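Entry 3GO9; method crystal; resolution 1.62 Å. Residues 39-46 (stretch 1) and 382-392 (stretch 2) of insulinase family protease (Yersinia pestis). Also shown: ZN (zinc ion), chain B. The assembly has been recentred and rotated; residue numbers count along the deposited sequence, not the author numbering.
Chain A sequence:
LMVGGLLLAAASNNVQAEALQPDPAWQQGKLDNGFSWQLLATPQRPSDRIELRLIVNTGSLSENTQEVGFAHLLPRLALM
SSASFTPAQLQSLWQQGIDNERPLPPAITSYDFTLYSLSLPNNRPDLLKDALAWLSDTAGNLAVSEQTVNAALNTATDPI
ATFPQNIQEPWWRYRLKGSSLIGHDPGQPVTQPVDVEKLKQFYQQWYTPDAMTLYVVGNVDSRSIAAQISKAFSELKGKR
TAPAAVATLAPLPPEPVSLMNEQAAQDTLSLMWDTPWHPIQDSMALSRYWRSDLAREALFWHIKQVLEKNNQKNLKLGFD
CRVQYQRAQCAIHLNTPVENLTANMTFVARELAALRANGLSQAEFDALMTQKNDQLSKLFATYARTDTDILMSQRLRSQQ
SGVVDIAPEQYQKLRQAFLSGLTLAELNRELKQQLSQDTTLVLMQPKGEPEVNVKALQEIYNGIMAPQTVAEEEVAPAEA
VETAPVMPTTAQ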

ATOM      1  N   LEU A  39       3.805 -18.701   2.352  1.00  8.72           N
ATOM      2  CA  LEU A  39       3.313 -19.346   1.161  1.00  9.41           C
ATOM      3  C   LEU A  39       1.772 -19.461   1.234  1.00  9.22           C
ATOM      4  O   LEU A  39       1.192 -19.919   2.230  1.00 10.25           O
ATOM      5  N   LEU A  40       1.117 -19.063   0.161  1.00  9.40           N
ATOM      6  CA  LEU A  40      -0.285 -19.252  -0.007  1.00  8.89           C
ATOM      7  C   LEU A  40      -0.505 -20.179  -1.202  1.00  9.96           C
ATOM      8  O   LEU A  40      -0.365 -19.755  -2.340  1.00  9.30           O
ATOM      9  N   ALA A  41      -0.829 -21.452  -0.954  1.00 10.41           N
ATOM     10  CA  ALA A  41      -1.187 -22.332  -2.069  1.00 10.70           C
ATOM     11  C   ALA A  41      -2.599 -21.991  -2.567  1.00 11.59           C
ATOM     12  O   ALA A  41      -3.519 -21.806  -1.752  1.00 12.29           O
ATOM     13  N   THR A  42      -2.793 -21.981  -3.894  1.00 12.01           N
ATOM     14  CA  THR A  42      -4.073 -21.576  -4.483  1.00 12.18           C
ATOM     15  C   THR A  42      -4.579 -22.649  -5.455  1.00 13.67           C
ATOM     16  O   THR A  42      -4.556 -22.482  -6.677  1.00 14.53           O
ATOM     17  N   PRO A  43      -5.086 -23.731  -4.900  1.00 15.06           N
ATOM     18  CA  PRO A  43      -5.622 -24.748  -5.806  1.00 17.27           C
ATOM     19  C   PRO A  43      -6.890 -24.260  -6.512  1.00 17.82           C
ATOM     20  O   PRO A  43      -7.273 -24.875  -7.500  1.00 18.58           O
ATOM     21  N   GLN A  44      -7.561 -23.237  -5.997  1.00 17.69           N
ATOM     22  CA  GLN A  44      -8.690 -22.594  -6.684  1.00 18.87           C
ATOM     23  C   GLN A  44      -8.251 -21.764  -7.892  1.00 18.73           C
ATOM     24  O   GLN A  44      -9.102 -21.336  -8.704  1.00 19.75           O
ATOM     25  N   ARG A  45      -6.951 -21.482  -8.010  1.00 16.64           N
ATOM     26  CA  ARG A  45      -6.402 -20.788  -9.183  1.00 15.83           C
ATOM     27  C   ARG A  45      -5.366 -21.702  -9.856  1.00 16.18           C
ATOM     28  O   ARG A  45      -4.181 -21.388  -9.888  1.00 14.74           O
ATOM     29  N   PRO A  46      -5.808 -22.860 -10.395  1.00 15.78           N
ATOM     30  CA  PRO A  46      -4.868 -23.889 -10.691  1.00 16.55           C
ATOM     31  C   PRO A  46      -3.948 -23.558 -11.853  1.00 16.15           C
ATOM     32  O   PRO A  46      -2.848 -24.090 -11.884  1.00 18.54           O
ATOM     33  N   THR A 382     -16.175 -13.878  -4.855  1.00 15.76           N
ATOM     34  CA  THR A 382     -15.132 -12.898  -5.139  1.00 16.49           C
ATOM     35  C   THR A 382     -13.744 -13.513  -5.002  1.00 15.81           C
ATOM     36  O   THR A 382     -12.898 -13.362  -5.882  1.00 15.66           O
ATOM     37  N   TYR A 383     -13.527 -14.240  -3.922  1.00 15.62           N
ATOM     38  CA  TYR A 383     -12.266 -14.902  -3.662  1.00 15.40           C
ATOM     39  C   TYR A 383     -11.866 -15.834  -4.756  1.00 14.70           C
ATOM     40  O   TYR A 383     -10.692 -15.820  -5.219  1.00 13.53           O
ATOM     41  N   ALA A 384     -12.813 -16.664  -5.201  1.00 12.74           N
ATOM     42  CA  ALA A 384     -12.496 -17.624  -6.268  1.00 13.34           C
ATOM     43  C   ALA A 384     -12.035 -16.993  -7.555  1.00 12.84           C
ATOM     44  O   ALA A 384     -11.291 -17.622  -8.329  1.00 14.56           O
ATOM     45  N   ARG A 385     -12.490 -15.782  -7.800  1.00 12.04           N
ATOM     46  CA  ARG A 385     -12.247 -15.058  -9.043  1.00 13.88           C
ATOM     47  C   ARG A 385     -11.010 -14.149  -8.918  1.00 13.42           C
ATOM     48  O   ARG A 385     -10.714 -13.408  -9.848  1.00 13.81           O
ATOM     49  N   THR A 386     -10.326 -14.210  -7.786  1.00 12.03           N
ATOM     50  CA  THR A 386      -9.202 -13.286  -7.507  1.00 11.36           C
ATOM     51  C   THR A 386      -7.852 -13.845  -8.007  1.00 11.67           C
ATOM     52  O   THR A 386      -7.347 -14.880  -7.570  1.00 11.53           O
ATOM     53  N   ASP A 387      -7.275 -13.087  -8.937  1.00 11.08           N
ATOM     54  CA  ASP A 387      -5.953 -13.353  -9.542  1.00 10.49           C
ATOM     55  C   ASP A 387      -4.889 -13.433  -8.411  1.00  9.09           C
ATOM     56  O   ASP A 387      -4.909 -12.724  -7.426  1.00  9.69           O
ATOM     57  N   THR A 388      -3.960 -14.360  -8.581  1.00  8.34           N
ATOM     58  CA  THR A 388      -2.824 -14.519  -7.650  1.00  8.95           C
ATOM     59  C   THR A 388      -2.076 -13.208  -7.370  1.00  7.98           C
ATOM     60  O   THR A 388      -1.656 -12.977  -6.265  1.00  8.88           O
ATOM     61  N   ASP A 389      -1.952 -12.330  -8.356  1.00  8.30           N
ATOM     62  CA  ASP A 389      -1.290 -11.054  -8.046  1.00  8.85           C
ATOM     63  C   ASP A 389      -2.049 -10.128  -7.093  1.00  8.65           C
ATOM     64  O   ASP A 389      -1.454  -9.343  -6.336  1.00  8.58           O
ATOM     65  N   ILE A 390      -3.387 -10.219  -7.104  1.00  8.29           N
ATOM     66  CA  ILE A 390      -4.221  -9.478  -6.185  1.00  9.86           C
ATOM     67  C   ILE A 390      -4.149 -10.062  -4.775  1.00  9.08           C
ATOM     68  O   ILE A 390      -4.031  -9.300  -3.772  1.00 10.09           O
ATOM     69  N   LEU A 391      -4.195 -11.405  -4.676  1.00  8.88           N
ATOM     70  CA  LEU A 391      -3.961 -12.059  -3.404  1.00  9.23           C
ATOM     71  C   LEU A 391      -2.620 -11.589  -2.819  1.00  8.52           C
ATOM     72  O   LEU A 391      -2.497 -11.363  -1.600  1.00  9.55           O
HETATM   73  N   MSE A 392      -1.608 -11.518  -3.680  1.00  8.54           N
HETATM   74  CA  MSE A 392      -0.270 -11.113  -3.232  1.00  7.99           C
HETATM   75  C   MSE A 392      -0.258  -9.681  -2.758  1.00  7.76           C
HETATM   76  O   MSE A 392       0.281  -9.404  -1.671  1.00  9.85           O
TER

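A strand end and the turn that follows it pack against two helical segments joined by a loop through a small apolar patch at one end and an arginine laid along backbone carbonyls at the other, with two bridging waters between the stretches and a zinc ion bound by the helical side. Residues that touch are at least 339 positions apart in sequence, and the two stretches bury 434 Å² in total. Strand 39-41 leads into a type I turn from Thr42 to Arg45, closed by Arg45 N to Thr42 O at 2.9 Å; Leu40, Thr42, Gln44 and Arg45 all direct their CA-to-CB bonds toward stretch 2, whereas Leu39, Ala41, Pro43 and Pro46 stay out of reach.

The apolar patch centres on Leu391, which points toward stretch 1 in an m,t rotamer. Leu391 CD1 lies 4.0 Å from CD2 of Leu40 (t,p) and 3.7 Å from CG2 of Thr42, and it also comes within 4.0 Å of Gln44 NE2. Thr42 adopts the p rotamer; Thr42 OG1 lies 3.8 Å from CG2 of Thr388, itself p, so the hydroxyl meets a methyl group. That same Thr388 CG2 is 4.1 Å from Arg45 CB, carrying the packing on to the base of the arginine.

Tyr383 starts sideways, but its t rotamer brings the ring end nearer to stretch 1. Tyr383 OH reaches 4.2 Å from Leu40 CD2 and 3.3 Å from Gln44 NE2. Gln44 (p,m, with chi3 near 0°) places its amide NE2 between Tyr383 OH and Leu391 CD1, and NE2 donates to water 1 at 2.9 Å. Water 1 in turn donates to Tyr383 O at 2.7 Å and Thr386 O at 2.9 Å, so one solvent molecule links the amide to two carbonyls. Water 2 joins backbone to backbone, donating to Gln44 O at 2.6 Å and Ala384 O at 2.7 Å; the two carbonyl oxygens, both acceptors, cannot pair directly.

Arg45 has the largest covered area, 100 Å². Three successive m torsions curl its chain along the loop between the helices. Arg45 NH1 donates to Ala384 O at 3.3 Å with an angle of 152°, a direct hydrogen bond between the stretches, and this oxygen sits at the guanidinium edge. Thr386 O and Asp387 N instead lie over one face. Although Arg45 NE is 3.3 Å from Thr386 O, the angle is too poor for a hydrogen bond. Arg45 NH2 packs 3.7 Å from Asp387 CA, while the CA-to-CB bond of Asp387 points away from stretch 1.

Asp387, in the t rotamer, caps the second helix, its OD1 accepting from Asp389 N at 3.0 Å, and both its oxygens, OD1 and OD2, bind ZN at 2.5 Å. Asp389 OD2 binds ZN at 2.4 Å, as do waters 3 and 4, with further ligands elsewhere in the structure. Water 3 also donates to Thr388 OG1 at 2.9 Å, tying the metal site to a residue whose methyl packs against the turn.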

ATOM      1  CB  LEU A  39       3.929 -20.747   1.065  1.00 10.51           C
ATOM      2  CG  LEU A  39       3.348 -21.727   0.099  1.00 17.56           C
ATOM      3  CD1 LEU A  39       3.366 -21.173  -1.326  1.00 22.18           C
ATOM      4  CD2 LEU A  39       4.192 -23.008   0.250  1.00 21.74           C
ATOM      5  CB  LEU A  40      -1.002 -17.902  -0.275  1.00  9.69           C
ATOM      6  CG  LEU A  40      -2.533 -17.997  -0.394  1.00 10.09           C
ATOM      7  CD1 LEU A  40      -3.176 -18.544   0.881  1.00 11.93           C
ATOM      8  CD2 LEU A  40      -3.215 -16.672  -0.832  1.00 12.94           C
ATOM      9  CB  ALA A  41      -1.132 -23.814  -1.595  1.00 11.65           C
ATOM     10  CB  THR A  42      -3.931 -20.225  -5.201  1.00 12.21           C
ATOM     11  OG1 THR A  42      -2.968 -20.339  -6.259  1.00 12.36           O
ATOM     12  CG2 THR A  42      -3.527 -19.134  -4.185  1.00 12.14           C
ATOM     13  CB  PRO A  43      -5.936 -25.917  -4.847  1.00 17.81           C
ATOM     14  CG  PRO A  43      -6.072 -25.310  -3.530  1.00 18.26           C
ATOM     15  CD  PRO A  43      -5.101 -24.181  -3.500  1.00 15.87           C
ATOM     16  CB  GLN A  44      -9.496 -21.712  -5.716  1.00 19.68           C
ATOM     17  CG  GLN A  44      -8.925 -20.329  -5.360  1.00 20.77           C
ATOM     18  CD  GLN A  44      -7.739 -20.343  -4.407  1.00 22.26           C
ATOM     19  OE1 GLN A  44      -7.301 -21.419  -3.905  1.00 17.43           O
ATOM     20  NE2 GLN A  44      -7.196 -19.123  -4.131  1.00 18.67           N
ATOM     21  CB  ARG A  45      -5.756 -19.454  -8.738  1.00 15.93           C
ATOM     22  CG  ARG A  45      -6.650 -18.434  -8.000  1.00 17.53           C
ATOM     23  CD  ARG A  45      -7.755 -17.945  -8.858  1.00 19.03           C
ATOM     24  NE  ARG A  45      -7.251 -17.124  -9.971  1.00 16.23           N
ATOM     25  CZ  ARG A  45      -8.045 -16.512 -10.847  1.00 18.49           C
ATOM     26  NH1 ARG A  45      -9.376 -16.660 -10.785  1.00 18.78           N
ATOM     27  NH2 ARG A  45      -7.505 -15.781 -11.813  1.00 19.03           N
ATOM     28  CB  PRO A  46      -5.765 -25.100 -11.019  1.00 17.24           C
ATOM     29  CG  PRO A  46      -7.011 -24.492 -11.490  1.00 16.57           C
ATOM     30  CD  PRO A  46      -7.193 -23.333 -10.575  1.00 16.73           C
ATOM     31  CB  THR A 382     -15.304 -11.728  -4.213  1.00 17.36           C
ATOM     32  OG1 THR A 382     -16.575 -11.108  -4.516  1.00 19.60           O
ATOM     33  CG2 THR A 382     -14.140 -10.772  -4.374  1.00 19.69           C
ATOM     34  CB  TYR A 383     -12.294 -15.623  -2.285  1.00 16.17           C
ATOM     35  CG  TYR A 383     -10.963 -16.255  -1.931  1.00 18.05           C
ATOM     36  CD1 TYR A 383      -9.922 -15.481  -1.495  1.00 22.26           C
ATOM     37  CD2 TYR A 383     -10.754 -17.608  -2.080  1.00 22.35           C
ATOM     38  CE1 TYR A 383      -8.671 -16.035  -1.190  1.00 23.62           C
ATOM     39  CE2 TYR A 383      -9.510 -18.178  -1.803  1.00 24.85           C
ATOM     40  CZ  TYR A 383      -8.480 -17.392  -1.358  1.00 27.37           C
ATOM     41  OH  TYR A 383      -7.235 -17.947  -1.073  1.00 31.83           O
ATOM     42  CB  ALA A 384     -13.700 -18.473  -6.568  1.00 12.88           C
ATOM     43  CB  ARG A 385     -13.468 -14.226  -9.429  1.00 14.69           C
ATOM     44  CG  ARG A 385     -14.711 -15.057  -9.777  1.00 19.85           C
ATOM     45  CD  ARG A 385     -16.018 -14.213  -9.812  1.00 25.63           C
ATOM     46  NE  ARG A 385     -15.914 -13.107 -10.762  1.00 30.24           N
ATOM     47  CZ  ARG A 385     -16.407 -13.079 -12.015  1.00 35.38           C
ATOM     48  NH1 ARG A 385     -16.199 -11.999 -12.774  1.00 39.10           N
ATOM     49  NH2 ARG A 385     -17.098 -14.097 -12.535  1.00 38.45           N
ATOM     50  CB  THR A 386      -9.126 -12.916  -6.029  1.00 10.56           C
ATOM     51  OG1 THR A 386     -10.393 -12.349  -5.628  1.00 11.83           O
ATOM     52  CG2 THR A 386      -8.042 -11.861  -5.757  1.00 10.74           C
ATOM     53  CB  ASP A 387      -5.671 -12.156 -10.460  1.00 11.72           C
ATOM     54  CG  ASP A 387      -4.439 -12.285 -11.350  1.00 13.79           C
ATOM     55  OD1 ASP A 387      -3.433 -12.846 -10.933  1.00 12.13           O
ATOM     56  OD2 ASP A 387      -4.483 -11.721 -12.469  1.00 12.57           O
ATOM     57  CB  THR A 388      -1.853 -15.602  -8.129  1.00  9.31           C
ATOM     58  OG1 THR A 388      -1.494 -15.328  -9.486  1.00  8.32           O
ATOM     59  CG2 THR A 388      -2.482 -17.007  -8.028  1.00  9.61           C
ATOM     60  CB  ASP A 389      -0.848 -10.315  -9.291  1.00  9.66           C
ATOM     61  CG  ASP A 389      -1.972  -9.565  -9.983  1.00  9.82           C
ATOM     62  OD1 ASP A 389      -2.327  -8.480  -9.531  1.00 10.68           O
ATOM     63  OD2 ASP A 389      -2.492 -10.095 -10.956  1.00 12.07           O
ATOM     64  CB  ILE A 390      -5.685  -9.327  -6.690  1.00  9.23           C
ATOM     65  CG1 ILE A 390      -5.679  -8.521  -8.001  1.00 12.01           C
ATOM     66  CG2 ILE A 390      -6.565  -8.638  -5.595  1.00 10.12           C
ATOM     67  CD1 ILE A 390      -7.016  -8.559  -8.750  1.00 13.53           C
ATOM     68  CB  LEU A 391      -3.976 -13.591  -3.557  1.00  9.68           C
ATOM     69  CG  LEU A 391      -5.268 -14.224  -4.023  1.00 10.85           C
ATOM     70  CD1 LEU A 391      -5.099 -15.764  -4.279  1.00 11.80           C
ATOM     71  CD2 LEU A 391      -6.418 -13.955  -3.039  1.00 12.39           C
HETATM   72  CB  MSE A 392       0.796 -11.341  -4.304  1.00  8.41           C
HETATM   73  CG  MSE A 392       2.138 -10.841  -3.896  1.00  7.57           C
HETATM   74 SE   MSE A 392       2.877 -11.928  -2.401  0.60  8.66          SE
HETATM   75  CE  MSE A 392       3.503 -13.406  -3.470  1.00  9.13           C
TER
HETATM   76 ZN    ZN B 601      -1.966 -11.775 -12.613  1.00 11.69          ZN
HETATM   77  O   HOH W   1      -8.252 -16.804  -5.561  1.00 16.37           O
HETATM   78  O   HOH W   2     -11.421 -20.209  -8.907  1.00 29.45           O
HETATM   79  O   HOH W   3      -0.692 -13.200 -11.246  1.00  9.57           O
HETATM   80  O   HOH W   4      -2.402 -13.798 -13.887  1.00 14.37           O